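PDB 2DY1: elongation factor G, which binds GTP and a magnesium ion and probably acts as a GTPase in the elongation stage of protein synthesis. Local coordinates for residues 493-497 / 509-513. Residues are numbered along the deposited sequence; the frame is centred on the assembly and turned at random.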
ATOM      1  N   TYR A 493     -31.967 -16.045  -0.394  1.00 28.38           N
ATOM      2  CA  TYR A 493     -33.211 -15.369  -0.722  1.00 24.44           C
ATOM      3  C   TYR A 493     -33.845 -15.932  -1.983  1.00 28.28           C
ATOM      4  O   TYR A 493     -33.160 -16.290  -2.943  1.00 24.46           O
ATOM      5  CB  TYR A 493     -32.973 -13.864  -0.907  1.00 26.04           C
ATOM      6  CG  TYR A 493     -34.147 -13.123  -1.513  1.00 24.75           C
ATOM      7  CD1 TYR A 493     -34.245 -12.944  -2.890  1.00 25.58           C
ATOM      8  CD2 TYR A 493     -35.178 -12.633  -0.708  1.00 30.18           C
ATOM      9  CE1 TYR A 493     -35.346 -12.295  -3.458  1.00 22.72           C
ATOM     10  CE2 TYR A 493     -36.284 -11.984  -1.263  1.00 23.67           C
ATOM     11  CZ  TYR A 493     -36.360 -11.820  -2.634  1.00 26.88           C
ATOM     12  OH  TYR A 493     -37.454 -11.193  -3.188  1.00 25.34           O
ATOM     13  N   GLY A 494     -35.172 -15.992  -1.971  1.00 23.33           N
ATOM     14  CA  GLY A 494     -35.906 -16.473  -3.116  1.00 22.31           C
ATOM     15  C   GLY A 494     -37.304 -15.889  -3.070  1.00 18.49           C
ATOM     16  O   GLY A 494     -37.871 -15.737  -1.995  1.00 19.60           O
ATOM     17  N   PHE A 495     -37.838 -15.533  -4.232  1.00 19.81           N
ATOM     18  CA  PHE A 495     -39.196 -15.011  -4.323  1.00 18.74           C
ATOM     19  C   PHE A 495     -39.935 -15.939  -5.273  1.00 19.46           C
ATOM     20  O   PHE A 495     -39.466 -16.204  -6.384  1.00 21.91           O
ATOM     21  CB  PHE A 495     -39.216 -13.594  -4.897  1.00 18.65           C
ATOM     22  CG  PHE A 495     -40.598 -13.046  -5.090  1.00 17.51           C
ATOM     23  CD1 PHE A 495     -41.286 -12.476  -4.027  1.00 17.91           C
ATOM     24  CD2 PHE A 495     -41.225 -13.134  -6.331  1.00 20.56           C
ATOM     25  CE1 PHE A 495     -42.589 -12.000  -4.201  1.00 17.99           C
ATOM     26  CE2 PHE A 495     -42.524 -12.663  -6.510  1.00 19.90           C
ATOM     27  CZ  PHE A 495     -43.203 -12.094  -5.439  1.00 20.17           C
ATOM     28  N   GLU A 496     -41.085 -16.439  -4.831  1.00 17.38           N
ATOM     29  CA  GLU A 496     -41.894 -17.336  -5.652  1.00 17.30           C
ATOM     30  C   GLU A 496     -43.281 -16.780  -5.906  1.00 16.11           C
ATOM     31  O   GLU A 496     -43.999 -16.466  -4.967  1.00 18.49           O
ATOM     32  CB  GLU A 496     -42.066 -18.701  -4.966  1.00 20.69           C
ATOM     33  CG  GLU A 496     -40.916 -19.665  -5.126  1.00 28.93           C
ATOM     34  CD  GLU A 496     -41.175 -20.969  -4.389  1.00 26.04           C
ATOM     35  OE1 GLU A 496     -42.362 -21.360  -4.261  1.00 26.15           O
ATOM     36  OE2 GLU A 496     -40.197 -21.600  -3.952  1.00 34.55           O
ATOM     37  N   TRP A 497     -43.656 -16.653  -7.171  1.00 16.82           N
ATOM     38  CA  TRP A 497     -44.999 -16.211  -7.513  1.00 14.75           C
ATOM     39  C   TRP A 497     -45.824 -17.489  -7.642  1.00 15.71           C
ATOM     40  O   TRP A 497     -45.589 -18.305  -8.543  1.00 18.35           O
ATOM     41  CB  TRP A 497     -44.989 -15.495  -8.847  1.00 16.67           C
ATOM     42  CG  TRP A 497     -46.275 -14.888  -9.258  1.00 17.75           C
ATOM     43  CD1 TRP A 497     -47.037 -15.241 -10.333  1.00 21.46           C
ATOM     44  CD2 TRP A 497     -46.876 -13.714  -8.705  1.00 16.03           C
ATOM     45  NE1 TRP A 497     -48.068 -14.352 -10.497  1.00 20.77           N
ATOM     46  CE2 TRP A 497     -47.994 -13.402  -9.510  1.00 17.16           C
ATOM     47  CE3 TRP A 497     -46.574 -12.890  -7.609  1.00 15.56           C
ATOM     48  CZ2 TRP A 497     -48.811 -12.294  -9.260  1.00 18.29           C
ATOM     49  CZ3 TRP A 497     -47.384 -11.789  -7.358  1.00 18.87           C
ATOM     50  CH2 TRP A 497     -48.489 -11.499  -8.182  1.00 17.51           C
ATOM     51  N   GLN A 509     -46.463  -8.247  -9.869  1.00 21.06           N
ATOM     52  CA  GLN A 509     -45.431  -9.081  -9.260  1.00 20.80           C
ATOM     53  C   GLN A 509     -44.198  -8.273  -8.865  1.00 22.16           C
ATOM     54  O   GLN A 509     -43.657  -8.446  -7.779  1.00 21.26           O
ATOM     55  CB  GLN A 509     -45.011 -10.226 -10.196  1.00 27.18           C
ATOM     56  CG  GLN A 509     -44.059 -11.215  -9.529  1.00 31.52           C
ATOM     57  CD  GLN A 509     -43.583 -12.335 -10.449  1.00 30.34           C
ATOM     58  OE1 GLN A 509     -44.316 -12.793 -11.327  1.00 32.04           O
ATOM     59  NE2 GLN A 509     -42.350 -12.795 -10.228  1.00 35.80           N
ATOM     60  N   GLU A 510     -43.750  -7.385  -9.744  1.00 24.46           N
ATOM     61  CA  GLU A 510     -42.572  -6.572  -9.443  1.00 25.91           C
ATOM     62  C   GLU A 510     -42.794  -5.690  -8.205  1.00 25.03           C
ATOM     63  O   GLU A 510     -41.920  -5.578  -7.344  1.00 24.88           O
ATOM     64  CB  GLU A 510     -42.219  -5.702 -10.655  1.00 33.24           C
ATOM     65  CG  GLU A 510     -40.952  -4.876 -10.490  1.00 50.69           C
ATOM     66  CD  GLU A 510     -40.827  -3.780 -11.536  1.00 59.62           C
ATOM     67  OE1 GLU A 510     -39.735  -3.183 -11.645  1.00 65.34           O
ATOM     68  OE2 GLU A 510     -41.822  -3.510 -12.243  1.00 63.61           O
ATOM     69  N   ALA A 511     -43.963  -5.055  -8.114  1.00 24.47           N
ATOM     70  CA  ALA A 511     -44.261  -4.196  -6.968  1.00 23.69           C
ATOM     71  C   ALA A 511     -44.329  -4.982  -5.671  1.00 23.26           C
ATOM     72  O   ALA A 511     -43.921  -4.500  -4.617  1.00 23.47           O
ATOM     73  CB  ALA A 511     -45.577  -3.456  -7.184  1.00 24.29           C
ATOM     74  N   ILE A 512     -44.875  -6.192  -5.742  1.00 17.35           N
ATOM     75  CA  ILE A 512     -44.991  -7.014  -4.559  1.00 17.42           C
ATOM     76  C   ILE A 512     -43.597  -7.414  -4.095  1.00 16.89           C
ATOM     77  O   ILE A 512     -43.281  -7.281  -2.913  1.00 19.44           O
ATOM     78  CB  ILE A 512     -45.896  -8.240  -4.853  1.00 17.23           C
ATOM     79  CG1 ILE A 512     -47.347  -7.738  -5.018  1.00 19.89           C
ATOM     80  CG2 ILE A 512     -45.821  -9.282  -3.723  1.00 17.66           C
ATOM     81  CD1 ILE A 512     -48.328  -8.760  -5.582  1.00 18.27           C
ATOM     82  N   GLU A 513     -42.756  -7.886  -5.006  1.00 18.12           N
ATOM     83  CA  GLU A 513     -41.404  -8.253  -4.597  1.00 18.74           C
ATOM     84  C   GLU A 513     -40.676  -7.038  -4.025  1.00 18.06           C
ATOM     85  O   GLU A 513     -39.944  -7.155  -3.044  1.00 19.91           O
ATOM     86  CB  GLU A 513     -40.592  -8.839  -5.760  1.00 23.56           C
ATOM     87  CG  GLU A 513     -39.213  -9.303  -5.295  1.00 22.98           C
ATOM     88  CD  GLU A 513     -38.492 -10.221  -6.272  1.00 25.36           C
ATOM     89  OE1 GLU A 513     -38.885 -10.290  -7.455  1.00 25.62           O
ATOM     90  OE2 GLU A 513     -37.511 -10.867  -5.841  1.00 25.52           O
TER
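Tyr493 and Glu513 make the one hydrogen bond of this contact: the phenol OH donates to OE2 over 2.7 Å, reaching the anti side of the carboxylate, somewhat out of its plane. OE2 lies at the edge of the tyrosine ring, close to its plane, and ring and carboxylate are nearly coplanar. Lys517, one turn further along the helix, adds a long, weak ion pair to OE2.

Two aromatic faces, those of Phe495 and Trp497, take up the stems of Glu513 and Gln509. Glu513 CB sits over the middle of the Phe495 ring, 4.0 Å from its centroid, and the extended chain then carries the carboxylate back over the ring's inner end, stacked at 17°, with OE2 3.4 Å from Phe495 CB. Gln509 repeats the pattern on Trp497. Its CB stands 4.0 Å above the centroid of the six-membered ring, while its amide lies at 15° to the indole and puts Gln509 OE1 3.5 Å from Trp497 CG, over the indole face and toward its rim. With CG anti to the backbone N (chi1 -173°), the glutamine runs out between the two aromatics, and its CG also meets Phe495 CE2 at 3.7 Å.

Ile512 works at the edges, CD1 touching Trp497 CZ3 at 3.6 Å and CG2 approaching Phe495 CZ. Without the indole, as with an alanine at Trp497, the glutamine stem and amide would probably lose their flat support and a gap would open beside Ile512 CD1.

Val537 of strand 533-541 touches Phe495, Trp497 and Ile512. Edge strand 494-497, helix 509-520 and the parallel strand 533-541 form a beta-alpha-beta unit of EF-G domain IV, the helix packing on the sheet.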